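Local coordinates for nitroreductase family protein (Lactobacillus plantarum, PDB 4QLX) that uses bound FMN and probably NADH to reduce the enone double bond of an oxo fatty acid, a step in bacterial saturation of polyunsaturated fatty acids, at residues A[52-58]-A[143-148]; A[75-80]-A[169-173]; A[42-46]-A[158-164]. All coordinates share one frame; numbering follows the deposited sequence.

Contact 1. Residues A[52-58]-A[143-148]. With FMN (flavin mononucleotide), chain J; KTC (10-oxooctadecanoic acid), chain D.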
loop_
_atom_site.group_PDB
_atom_site.type_symbol
_atom_site.label_atom_id
_atom_site.label_comp_id
_atom_site.label_asym_id
_atom_site.label_seq_id
_atom_site.Cartn_x
_atom_site.Cartn_y
_atom_site.Cartn_z
ATOM N N ALA A 52 -4.731 -4.406 -9.992
ATOM C CA ALA A 52 -5.990 -4.837 -10.602
ATOM C C ALA A 52 -5.708 -5.612 -11.881
ATOM O O ALA A 52 -4.962 -5.150 -12.742
ATOM C CB ALA A 52 -6.905 -3.638 -10.886
ATOM N N CYS A 53 -6.294 -6.804 -11.977
ATOM C CA CYS A 53 -6.094 -7.718 -13.107
ATOM C C CYS A 53 -4.626 -7.987 -13.443
ATOM O O CYS A 53 -4.289 -8.291 -14.595
ATOM C CB CYS A 53 -6.815 -7.188 -14.345
ATOM S SG CYS A 53 -8.622 -7.286 -14.206
ATOM N N ASN A 54 -3.771 -7.891 -12.425
ATOM C CA ASN A 54 -2.317 -8.063 -12.563
ATOM C C ASN A 54 -1.724 -7.225 -13.699
ATOM O O ASN A 54 -0.713 -7.598 -14.290
ATOM C CB ASN A 54 -1.942 -9.544 -12.756
ATOM C CG ASN A 54 -0.473 -9.822 -12.409
ATOM O OD1 ASN A 54 0.117 -9.115 -11.586
ATOM N ND2 ASN A 54 0.123 -10.828 -13.048
ATOM N N LEU A 55 -2.345 -6.079 -13.981
ATOM C CA LEU A 55 -1.868 -5.171 -15.028
ATOM C C LEU A 55 -0.664 -4.337 -14.572
ATOM O O LEU A 55 -0.001 -3.700 -15.398
ATOM C CB LEU A 55 -3.002 -4.246 -15.480
ATOM C CG LEU A 55 -4.164 -4.968 -16.181
ATOM C CD1 LEU A 55 -5.247 -3.967 -16.555
ATOM C CD2 LEU A 55 -3.651 -5.681 -17.412
ATOM N N GLN A 56 -0.393 -4.342 -13.265
ATOM C CA GLN A 56 0.832 -3.742 -12.733
ATOM C C GLN A 56 1.015 -2.319 -13.267
ATOM O O GLN A 56 2.050 -1.990 -13.856
ATOM C CB GLN A 56 2.033 -4.618 -13.097
ATOM C CG GLN A 56 2.030 -5.998 -12.459
ATOM C CD GLN A 56 2.943 -6.972 -13.200
ATOM O OE1 GLN A 56 4.168 -6.844 -13.155
ATOM N NE2 GLN A 56 2.344 -7.942 -13.901
ATOM N N SER A 57 -0.016 -1.498 -13.082
ATOM C CA SER A 57 -0.179 -0.267 -13.844
ATOM C C SER A 57 0.658 0.881 -13.272
ATOM O O SER A 57 0.188 2.023 -13.154
ATOM C CB SER A 57 -1.666 0.123 -13.897
ATOM O OG SER A 57 -2.466 -0.916 -14.491
ATOM N N TRP A 58 1.904 0.567 -12.934
ATOM C CA TRP A 58 2.806 1.547 -12.317
ATOM C C TRP A 58 4.016 1.800 -13.198
ATOM O O TRP A 58 4.387 0.955 -14.007
ATOM C CB TRP A 58 3.269 1.075 -10.937
ATOM C CG TRP A 58 3.596 -0.404 -10.850
ATOM C CD1 TRP A 58 4.622 -1.058 -11.477
ATOM C CD2 TRP A 58 2.912 -1.391 -10.071
ATOM N NE1 TRP A 58 4.616 -2.383 -11.137
ATOM C CE2 TRP A 58 3.577 -2.617 -10.268
ATOM C CE3 TRP A 58 1.805 -1.357 -9.212
ATOM C CZ2 TRP A 58 3.168 -3.807 -9.659
ATOM C CZ3 TRP A 58 1.395 -2.540 -8.600
ATOM C CH2 TRP A 58 2.082 -3.749 -8.827
ATOM N N ASP A 143 -8.029 3.675 -11.374
ATOM C CA ASP A 143 -7.475 2.324 -11.376
ATOM C C ASP A 143 -5.945 2.357 -11.263
ATOM O O ASP A 143 -5.344 1.656 -10.442
ATOM C CB ASP A 143 -7.905 1.591 -12.655
ATOM C CG ASP A 143 -7.295 0.201 -12.787
ATOM O OD1 ASP A 143 -6.158 0.070 -13.311
ATOM O OD2 ASP A 143 -7.982 -0.777 -12.402
ATOM N N ALA A 144 -5.310 3.171 -12.092
ATOM C CA ALA A 144 -3.860 3.209 -12.083
ATOM C C ALA A 144 -3.368 3.805 -10.757
ATOM O O ALA A 144 -2.341 3.379 -10.231
ATOM C CB ALA A 144 -3.337 4.005 -13.276
ATOM N N THR A 145 -4.110 4.764 -10.207
ATOM C CA THR A 145 -3.708 5.403 -8.938
ATOM C C THR A 145 -3.688 4.388 -7.786
ATOM O O THR A 145 -2.767 4.380 -6.961
ATOM C CB THR A 145 -4.634 6.604 -8.576
ATOM O OG1 THR A 145 -4.478 7.656 -9.543
ATOM C CG2 THR A 145 -4.321 7.150 -7.188
ATOM N N ILE A 146 -4.677 3.508 -7.742
ATOM C CA ILE A 146 -4.682 2.470 -6.717
ATOM C C ILE A 146 -3.456 1.550 -6.806
ATOM O O ILE A 146 -2.798 1.324 -5.802
ATOM C CB ILE A 146 -5.951 1.607 -6.789
ATOM C CG1 ILE A 146 -7.193 2.463 -6.555
ATOM C CG2 ILE A 146 -5.885 0.497 -5.749
ATOM C CD1 ILE A 146 -8.511 1.689 -6.716
ATOM N N ASP A 147 -3.151 1.030 -7.999
ATOM C CA ASP A 147 -1.951 0.200 -8.195
ATOM C C ASP A 147 -0.666 0.928 -7.724
ATOM O O ASP A 147 0.207 0.345 -7.084
ATOM C CB ASP A 147 -1.777 -0.184 -9.664
ATOM C CG ASP A 147 -2.843 -1.158 -10.179
ATOM O OD1 ASP A 147 -3.713 -1.623 -9.403
ATOM O OD2 ASP A 147 -2.795 -1.451 -11.395
ATOM N N CYS A 148 -0.557 2.203 -8.067
ATOM C CA CYS A 148 0.639 2.978 -7.735
ATOM C C CYS A 148 0.771 3.201 -6.239
ATOM O O CYS A 148 1.871 3.342 -5.711
ATOM C CB CYS A 148 0.614 4.323 -8.444
ATOM S SG CYS A 148 0.958 4.200 -10.197
HETATM N N1 FMN J . -9.058 -10.111 -7.734
HETATM C C2 FMN J . -10.313 -10.621 -7.995
HETATM O O2 FMN J . -10.476 -11.842 -8.067
HETATM N N3 FMN J . -11.380 -9.773 -8.206
HETATM C C4 FMN J . -11.207 -8.408 -8.149
HETATM O O4 FMN J . -12.143 -7.636 -8.327
HETATM C C4A FMN J . -9.959 -7.889 -7.868
HETATM N N5 FMN J . -9.807 -6.525 -7.802
HETATM C C5A FMN J . -8.577 -5.985 -7.508
HETATM C C6 FMN J . -8.463 -4.600 -7.427
HETATM C C7 FMN J . -7.232 -4.043 -7.124
HETATM C C7M FMN J . -7.070 -2.553 -7.037
HETATM C C8 FMN J . -6.136 -4.862 -6.893
HETATM C C8M FMN J . -4.825 -4.224 -6.568
HETATM C C9 FMN J . -6.251 -6.254 -6.976
HETATM C C9A FMN J . -7.486 -6.825 -7.284
HETATM N N10 FMN J . -7.636 -8.217 -7.390
HETATM C C10 FMN J . -8.878 -8.741 -7.656
HETATM C "C1'" FMN J . -6.486 -9.159 -7.154
HETATM C "C2'" FMN J . -5.576 -9.193 -8.406
HETATM O "O2'" FMN J . -6.206 -9.887 -9.493
HETATM C "C3'" FMN J . -4.195 -9.770 -8.061
HETATM O "O3'" FMN J . -3.538 -8.885 -7.144
HETATM C "C4'" FMN J . -3.250 -9.930 -9.257
HETATM O "O4'" FMN J . -3.707 -10.913 -10.148
HETATM C "C5'" FMN J . -1.843 -10.311 -8.801
HETATM O "O5'" FMN J . -1.909 -11.540 -8.114
HETATM P P FMN J . -1.446 -11.696 -6.565
HETATM O O1P FMN J . 0.007 -11.312 -6.411
HETATM O O2P FMN J . -2.266 -10.787 -5.705
HETATM O O3P FMN J . -1.677 -13.158 -6.196
HETATM O O1 KTC D . -7.766 -18.421 -9.168
HETATM C C17 KTC D . -7.857 -18.611 -10.378
HETATM O O KTC D . -8.383 -19.753 -10.832
HETATM C C16 KTC D . -7.381 -17.552 -11.343
HETATM C C15 KTC D . -7.552 -16.206 -10.664
HETATM C C14 KTC D . -8.314 -15.261 -11.568
HETATM C C13 KTC D . -7.385 -14.142 -11.994
HETATM C C12 KTC D . -7.840 -12.835 -11.381
HETATM C C11 KTC D . -8.864 -12.164 -12.270
HETATM C C10 KTC D . -8.658 -10.662 -12.179
HETATM C C9 KTC D . -9.665 -10.050 -11.219
HETATM C C8 KTC D . -9.268 -8.619 -11.002
HETATM O O2 KTC D . -8.124 -8.357 -10.643
HETATM C C7 KTC D . -10.302 -7.540 -11.227
HETATM C C6 KTC D . -9.733 -6.198 -10.809
HETATM C C5 KTC D . -10.839 -5.187 -10.554
HETATM C C4 KTC D . -11.070 -4.334 -11.791
HETATM C C3 KTC D . -12.194 -3.324 -11.563
HETATM C C2 KTC D . -12.704 -2.799 -12.902
HETATM C C1 KTC D . -11.536 -2.488 -13.834
HETATM C C KTC D . -11.978 -1.849 -15.135
HETATM O O HOH W 1 -4.717 -2.038 -12.905
#

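Contact 2. Residues A[75-80]-A[169-173]. With FMN (flavin mononucleotide), chain C; KTC (10-oxooctadecanoic acid), chain I.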
loop_
_atom_site.group_PDB
_atom_site.type_symbol
_atom_site.label_atom_id
_atom_site.label_comp_id
_atom_site.label_asym_id
_atom_site.label_seq_id
_atom_site.Cartn_x
_atom_site.Cartn_y
_atom_site.Cartn_z
ATOM N N ALA A 75 8.872 20.612 -10.616
ATOM C CA ALA A 75 7.479 20.178 -10.525
ATOM C C ALA A 75 7.152 19.683 -9.110
ATOM O O ALA A 75 6.132 19.030 -8.892
ATOM C CB ALA A 75 7.197 19.084 -11.559
ATOM N N VAL A 76 8.024 20.008 -8.158
ATOM C CA VAL A 76 7.825 19.647 -6.751
ATOM C C VAL A 76 7.620 20.915 -5.932
ATOM O O VAL A 76 8.329 21.892 -6.148
ATOM C CB VAL A 76 9.027 18.844 -6.211
ATOM C CG1 VAL A 76 8.945 18.659 -4.688
ATOM C CG2 VAL A 76 9.120 17.485 -6.921
ATOM N N MET A 77 6.650 20.917 -5.017
ATOM C CA MET A 77 6.423 22.085 -4.162
ATOM C C MET A 77 7.640 22.318 -3.266
ATOM O O MET A 77 8.293 21.364 -2.843
ATOM C CB MET A 77 5.156 21.916 -3.313
ATOM C CG MET A 77 3.871 21.862 -4.133
ATOM S SD MET A 77 2.414 21.406 -3.174
ATOM C CE MET A 77 2.308 22.812 -2.066
ATOM N N LYS A 78 7.945 23.584 -2.987
ATOM C CA LYS A 78 9.165 23.926 -2.250
ATOM C C LYS A 78 9.162 23.363 -0.831
ATOM O O LYS A 78 10.216 23.070 -0.271
ATOM C CB LYS A 78 9.382 25.447 -2.234
ATOM C CG LYS A 78 8.241 26.292 -1.653
ATOM C CD LYS A 78 8.827 27.453 -0.837
ATOM C CE LYS A 78 7.854 28.600 -0.633
ATOM N NZ LYS A 78 7.641 29.362 -1.897
ATOM N N PHE A 79 7.973 23.177 -0.264
ATOM C CA PHE A 79 7.834 22.520 1.033
ATOM C C PHE A 79 8.591 21.184 1.073
ATOM O O PHE A 79 9.104 20.785 2.116
ATOM C CB PHE A 79 6.348 22.303 1.353
ATOM C CG PHE A 79 6.085 21.768 2.740
ATOM C CD1 PHE A 79 6.137 20.404 3.000
ATOM C CD2 PHE A 79 5.773 22.631 3.779
ATOM C CE1 PHE A 79 5.899 19.917 4.283
ATOM C CE2 PHE A 79 5.522 22.154 5.050
ATOM C CZ PHE A 79 5.581 20.794 5.307
ATOM N N ASN A 80 8.677 20.504 -0.070
ATOM C CA ASN A 80 9.295 19.187 -0.127
ATOM C C ASN A 80 10.730 19.171 -0.636
ATOM O O ASN A 80 11.296 18.111 -0.873
ATOM C CB ASN A 80 8.427 18.264 -0.981
ATOM C CG ASN A 80 7.122 17.954 -0.311
ATOM O OD1 ASN A 80 7.094 17.669 0.886
ATOM N ND2 ASN A 80 6.031 18.023 -1.058
ATOM N N PHE A 169 5.322 11.332 -0.750
ATOM C CA PHE A 169 4.840 12.709 -0.886
ATOM C C PHE A 169 4.151 12.969 -2.220
ATOM O O PHE A 169 4.607 12.504 -3.262
ATOM C CB PHE A 169 5.987 13.717 -0.685
ATOM C CG PHE A 169 7.020 13.700 -1.778
ATOM C CD1 PHE A 169 8.122 12.861 -1.688
ATOM C CD2 PHE A 169 6.898 14.532 -2.882
ATOM C CE1 PHE A 169 9.079 12.843 -2.679
ATOM C CE2 PHE A 169 7.849 14.517 -3.885
ATOM C CZ PHE A 169 8.948 13.666 -3.783
ATOM N N SER A 170 3.047 13.709 -2.177
ATOM C CA SER A 170 2.338 14.091 -3.389
ATOM C C SER A 170 2.191 15.603 -3.478
ATOM O O SER A 170 1.393 16.104 -4.271
ATOM C CB SER A 170 0.963 13.420 -3.444
ATOM O OG SER A 170 0.139 13.893 -2.387
ATOM N N GLY A 171 2.979 16.327 -2.679
ATOM C CA GLY A 171 2.996 17.782 -2.740
ATOM C C GLY A 171 3.761 18.204 -3.976
ATOM O O GLY A 171 4.945 18.553 -3.898
ATOM N N ILE A 172 3.096 18.131 -5.128
ATOM C CA ILE A 172 3.753 18.369 -6.405
ATOM C C ILE A 172 2.918 19.242 -7.320
ATOM O O ILE A 172 1.765 19.525 -7.037
ATOM C CB ILE A 172 4.059 17.046 -7.130
ATOM C CG1 ILE A 172 2.759 16.274 -7.398
ATOM C CG2 ILE A 172 5.022 16.205 -6.305
ATOM C CD1 ILE A 172 2.944 15.003 -8.239
ATOM N N ASP A 173 3.520 19.674 -8.419
ATOM C CA ASP A 173 2.800 20.372 -9.472
ATOM C C ASP A 173 2.204 19.328 -10.416
ATOM O O ASP A 173 2.892 18.806 -11.293
ATOM C CB ASP A 173 3.742 21.326 -10.212
ATOM C CG ASP A 173 3.026 22.203 -11.228
ATOM O OD1 ASP A 173 2.088 21.734 -11.901
ATOM O OD2 ASP A 173 3.405 23.379 -11.356
HETATM N N1 FMN C . 4.889 14.513 3.663
HETATM C C2 FMN C . 5.475 15.703 3.284
HETATM O O2 FMN C . 6.312 16.238 3.999
HETATM N N3 FMN C . 5.138 16.315 2.106
HETATM C C4 FMN C . 4.202 15.727 1.287
HETATM O O4 FMN C . 3.884 16.268 0.237
HETATM C C4A FMN C . 3.598 14.539 1.664
HETATM N N5 FMN C . 2.663 13.969 0.838
HETATM C C5A FMN C . 2.068 12.777 1.172
HETATM C C6 FMN C . 1.143 12.255 0.287
HETATM C C7 FMN C . 0.523 11.053 0.578
HETATM C C7M FMN C . -0.473 10.468 -0.372
HETATM C C8 FMN C . 0.831 10.393 1.754
HETATM C C8M FMN C . 0.140 9.095 2.014
HETATM C C9 FMN C . 1.769 10.921 2.648
HETATM C C9A FMN C . 2.398 12.133 2.357
HETATM N N10 FMN C . 3.340 12.726 3.211
HETATM C C10 FMN C . 3.938 13.922 2.851
HETATM C "C1'" FMN C . 3.747 12.096 4.519
HETATM C "C2'" FMN C . 2.602 12.256 5.545
HETATM O "O2'" FMN C . 2.541 13.580 6.032
HETATM C "C3'" FMN C . 2.733 11.286 6.717
HETATM O "O3'" FMN C . 2.536 9.972 6.222
HETATM C "C4'" FMN C . 1.710 11.508 7.841
HETATM O "O4'" FMN C . 1.860 12.761 8.475
HETATM C "C5'" FMN C . 1.830 10.403 8.889
HETATM O "O5'" FMN C . 3.130 10.361 9.437
HETATM P P FMN C . 4.018 9.020 9.310
HETATM O O1P FMN C . 5.354 9.323 9.953
HETATM O O2P FMN C . 4.199 8.659 7.846
HETATM O O3P FMN C . 3.355 7.866 10.028
HETATM O O1 KTC I . 9.250 19.161 11.142
HETATM C C17 KTC I . 8.696 18.167 10.678
HETATM O O KTC I . 9.168 16.948 10.951
HETATM C C16 KTC I . 7.474 18.311 9.805
HETATM C C15 KTC I . 6.324 17.544 10.439
HETATM C C14 KTC I . 5.485 16.858 9.371
HETATM C C13 KTC I . 4.807 17.873 8.463
HETATM C C12 KTC I . 3.878 17.189 7.474
HETATM C C11 KTC I . 2.911 18.200 6.872
HETATM C C10 KTC I . 1.971 17.534 5.865
HETATM C C9 KTC I . 2.702 17.180 4.581
HETATM C C8 KTC I . 1.776 16.338 3.743
HETATM O O2 KTC I . 1.430 15.224 4.128
HETATM C C7 KTC I . 1.267 16.888 2.433
HETATM C C6 KTC I . 0.343 15.859 1.799
HETATM C C5 KTC I . 0.333 16.033 0.289
HETATM C C4 KTC I . -0.844 16.899 -0.132
HETATM C C3 KTC I . -0.493 17.574 -1.444
HETATM C C2 KTC I . -1.677 17.572 -2.395
HETATM C C1 KTC I . -1.610 18.769 -3.345
HETATM C C KTC I . -0.279 18.882 -4.065
#

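Contact 3. Residues A[42-46]-A[158-164]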
loop_
_atom_site.group_PDB
_atom_site.type_symbol
_atom_site.label_atom_id
_atom_site.label_comp_id
_atom_site.label_asym_id
_atom_site.label_seq_id
_atom_site.Cartn_x
_atom_site.Cartn_y
_atom_site.Cartn_z
ATOM N N MET A 42 15.171 -2.988 -4.737
ATOM C CA MET A 42 14.072 -2.531 -3.881
ATOM C C MET A 42 12.793 -2.298 -4.672
ATOM O O MET A 42 11.698 -2.639 -4.215
ATOM C CB MET A 42 14.471 -1.249 -3.127
ATOM C CG MET A 42 15.573 -1.479 -2.116
ATOM S SD MET A 42 15.892 -0.077 -1.012
ATOM C CE MET A 42 16.444 1.160 -2.166
ATOM N N ILE A 43 12.930 -1.720 -5.861
ATOM C CA ILE A 43 11.787 -1.515 -6.741
ATOM C C ILE A 43 11.174 -2.857 -7.183
ATOM O O ILE A 43 9.956 -3.022 -7.169
ATOM C CB ILE A 43 12.179 -0.681 -7.971
ATOM C CG1 ILE A 43 12.399 0.780 -7.551
ATOM C CG2 ILE A 43 11.096 -0.769 -9.061
ATOM C CD1 ILE A 43 13.102 1.633 -8.600
ATOM N N ALA A 44 12.008 -3.820 -7.561
ATOM C CA ALA A 44 11.507 -5.154 -7.914
ATOM C C ALA A 44 10.802 -5.805 -6.719
ATOM O O ALA A 44 9.739 -6.391 -6.860
ATOM C CB ALA A 44 12.651 -6.041 -8.418
ATOM N N GLU A 45 11.378 -5.673 -5.529
ATOM C CA GLU A 45 10.749 -6.216 -4.322
ATOM C C GLU A 45 9.374 -5.587 -4.034
ATOM O O GLU A 45 8.414 -6.293 -3.701
ATOM C CB GLU A 45 11.688 -6.041 -3.133
ATOM C CG GLU A 45 12.860 -7.019 -3.166
ATOM C CD GLU A 45 13.992 -6.663 -2.208
ATOM O OE1 GLU A 45 13.943 -5.584 -1.567
ATOM O OE2 GLU A 45 14.945 -7.467 -2.104
ATOM N N ALA A 46 9.266 -4.273 -4.185
ATOM C CA ALA A 46 7.981 -3.594 -4.024
ATOM C C ALA A 46 6.938 -4.053 -5.049
ATOM O O ALA A 46 5.740 -4.073 -4.766
ATOM C CB ALA A 46 8.168 -2.088 -4.119
ATOM N N VAL A 158 9.866 -1.802 2.048
ATOM C CA VAL A 158 11.086 -2.362 1.486
ATOM C C VAL A 158 12.272 -1.485 1.875
ATOM O O VAL A 158 13.317 -1.992 2.292
ATOM C CB VAL A 158 10.997 -2.493 -0.047
ATOM C CG1 VAL A 158 12.361 -2.795 -0.632
ATOM C CG2 VAL A 158 10.013 -3.601 -0.412
ATOM N N ALA A 159 12.089 -0.178 1.772
ATOM C CA ALA A 159 13.146 0.770 2.137
ATOM C C ALA A 159 13.681 0.471 3.539
ATOM O O ALA A 159 14.899 0.361 3.737
ATOM C CB ALA A 159 12.625 2.207 2.043
ATOM N N ARG A 160 12.766 0.306 4.496
ATOM C CA ARG A 160 13.125 0.016 5.883
ATOM C C ARG A 160 13.709 -1.385 6.044
ATOM O O ARG A 160 14.662 -1.578 6.793
ATOM C CB ARG A 160 11.908 0.203 6.807
ATOM C CG ARG A 160 11.700 1.663 7.208
ATOM C CD ARG A 160 10.533 1.886 8.183
ATOM N NE ARG A 160 10.579 1.045 9.382
ATOM C CZ ARG A 160 11.439 1.191 10.390
ATOM N NH1 ARG A 160 12.382 2.137 10.362
ATOM N NH2 ARG A 160 11.368 0.365 11.428
ATOM N N ALA A 161 13.160 -2.358 5.323
ATOM C CA ALA A 161 13.706 -3.705 5.337
ATOM C C ALA A 161 15.151 -3.746 4.846
ATOM O O ALA A 161 15.897 -4.668 5.187
ATOM C CB ALA A 161 12.838 -4.640 4.490
ATOM N N HIS A 162 15.540 -2.753 4.043
ATOM C CA HIS A 162 16.931 -2.627 3.597
ATOM C C HIS A 162 17.789 -1.779 4.551
ATOM O O HIS A 162 18.969 -1.522 4.285
ATOM C CB HIS A 162 16.980 -2.046 2.186
ATOM C CG HIS A 162 16.653 -3.047 1.123
ATOM N ND1 HIS A 162 17.574 -3.465 0.186
ATOM C CD2 HIS A 162 15.511 -3.732 0.863
ATOM C CE1 HIS A 162 17.011 -4.360 -0.609
ATOM N NE2 HIS A 162 15.760 -4.536 -0.223
ATOM N N GLY A 163 17.204 -1.342 5.665
ATOM C CA GLY A 163 17.960 -0.556 6.623
ATOM C C GLY A 163 17.904 0.944 6.382
ATOM O O GLY A 163 18.600 1.704 7.048
ATOM N N TYR A 164 17.064 1.368 5.439
ATOM C CA TYR A 164 16.895 2.777 5.132
ATOM C C TYR A 164 15.630 3.342 5.769
ATOM O O TYR A 164 15.043 2.732 6.666
ATOM C CB TYR A 164 16.862 2.986 3.612
ATOM C CG TYR A 164 18.141 2.507 2.959
ATOM C CD1 TYR A 164 19.372 3.022 3.355
ATOM C CD2 TYR A 164 18.125 1.542 1.961
ATOM C CE1 TYR A 164 20.552 2.584 2.788
ATOM C CE2 TYR A 164 19.306 1.096 1.379
ATOM C CZ TYR A 164 20.517 1.634 1.797
ATOM O OH TYR A 164 21.699 1.212 1.233
#

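Contact 1. Residues A[52-58]-A[143-148]
The carboxylate of D147 holds the 52-58 loop by two backbone N-H groups, one on each oxygen. A52 N meets OD1 of D147 at 3.0 Å on the syn side, whereas S57 N reaches D147 OD2 from the anti side in a longer bond of 3.3 Å; both donors stand well out of the carboxylate plane. A water sits among S57 OG, D143 OD1 and D147 OD2, and S99 and Y132 take up S57 OG and D143 OD2 respectively. W58 turns the edge of its ring to the helix, with CE3 3.2 Å from the carbonyl O of D147. Apolar contact is lighter: CB of W58 lies 4.0 Å from C148 SG. Both segments reach the ligands: C53 N from the loop donates to the ketone O2 of the bound product at 2.7 Å, while A52 from the loop and I146 from the helix lie against the methyl-bearing end of the flavin, an FMN whose remaining bonds include several to the second subunit. The loop runs from helix 36-46 into strand 58-63 and is wedged between helix 137-161 and the helices 103-112 and 118-133, with V191 of strand 188-197 packing on C148.

Contact 2. Residues A[75-80]-A[169-173]
A75 and M77 pair with D173 and G171 through two backbone bonds that straddle a single bridge between V76 and I172: D173 N to A75 O at 2.7 Å, nearly straight at 171°, and M77 N to G171 O at 3.1 Å. G171 is the centre of an inverse gamma turn, and its carbonyl is gripped twice, because ND2 of N80 also donates to G171 O at 3.1 Å, in the carbonyl plane and on a lone pair. That same amide then reads the flavin: its ND2 donates to FMN O4, and its OD1, also held by Q83, accepts from FMN N3 at 2.7 Å. M77 lies along G171, its CB and CG against the carbonyl oxygen; with CG anti to the carbonyl carbon (chi1 -65°) and the chain extended at chi2, SD sits 3.6 Å from G171 C and comes near the terminal methyl of the bound fatty acid. F169 brings its ring close to N80 ND2 and V76 CG1, while its CB rests on the flavin at C4. From the turn, S170 N donates to FMN N5 at 3.1 Å, and G171 N adds a weak bond to O4. With one amide matched to N3-H and C4=O and a backbone N-H on N5, this is the flavin-recognition site of a nitroreductase-family enzyme, with T127 and F128 of the second subunit packing on M77 and F79.

Contact 3. Residues A[42-46]-A[158-164]
M42 is the bump that fills the hollow between V158, H162 and Y164. Its CB presses on V158 CG1 at 3.6 Å, and CG is laid over one face of the H162 imidazole, 3.5 Å from the ring centroid and only 5° off the normal, a CH-pi contact almost exactly centred. The sulfur follows over the same ring, 4.0 Å from its centroid. SD also stands at the edge of the Y164 ring, 4.1 Å from CD2, in a Met-aromatic contact; A159 CA closes the hollow behind it. V158 is the bump coming the other way. Its CG1, anti to the backbone N (chi1 168°), touches both M42 CB and OE1 of E45, and CG2 reaches the backbone of A46 and the CB of E45, a branched side chain set against M42, E45 and A46 on helix 36-46. H162 lies just past the last turn of helix 137-161, where G163, with positive phi, ends that helix in a Schellman motif; the chain then turns through Y164 toward strand 165-169. Here E45 OE1 comes to the imidazole edge at NE2, which donates to it in a His-carboxylate bond whose 2.5 Å length is suspiciously short, the oxygen near the ring plane and the carboxylate plane turned 49° from it. The other ring nitrogen, ND1, is bonded to E38, so both nitrogens are taken and the ring's rotation is fixed with its face toward M42. Two carboxylates on one imidazole would probably favour the protonated form, and N9 ND2 is hydrogen-bonded to E45 OE2. Y164 OH also reaches E38, while F20 and M19 of the second subunit pack on E45 and V158.

Going from the N terminus, helix 36-46 supplies the first half of contact 3, the loop into strand 58-63 the first half of contact 1, and the loop before helix 81-86 the first half of contact 2. The long helix 137-161 then closes contact 1 and, near its end, contact 3, so contact 1 falls wholly within the span of contact 3. Contact 2 closes last, after strand 165-169, and crosses both. Contacts 1 and 3 tie helix 36-46 and the loop after it to helix 137-161, their nearest atoms about 5 Å apart, while contact 2 joins the loop before helix 81-86 to the end of strand 165-169 and the loop that follows. Contacts 1 and 2 bear on different FMN sites of the dimer.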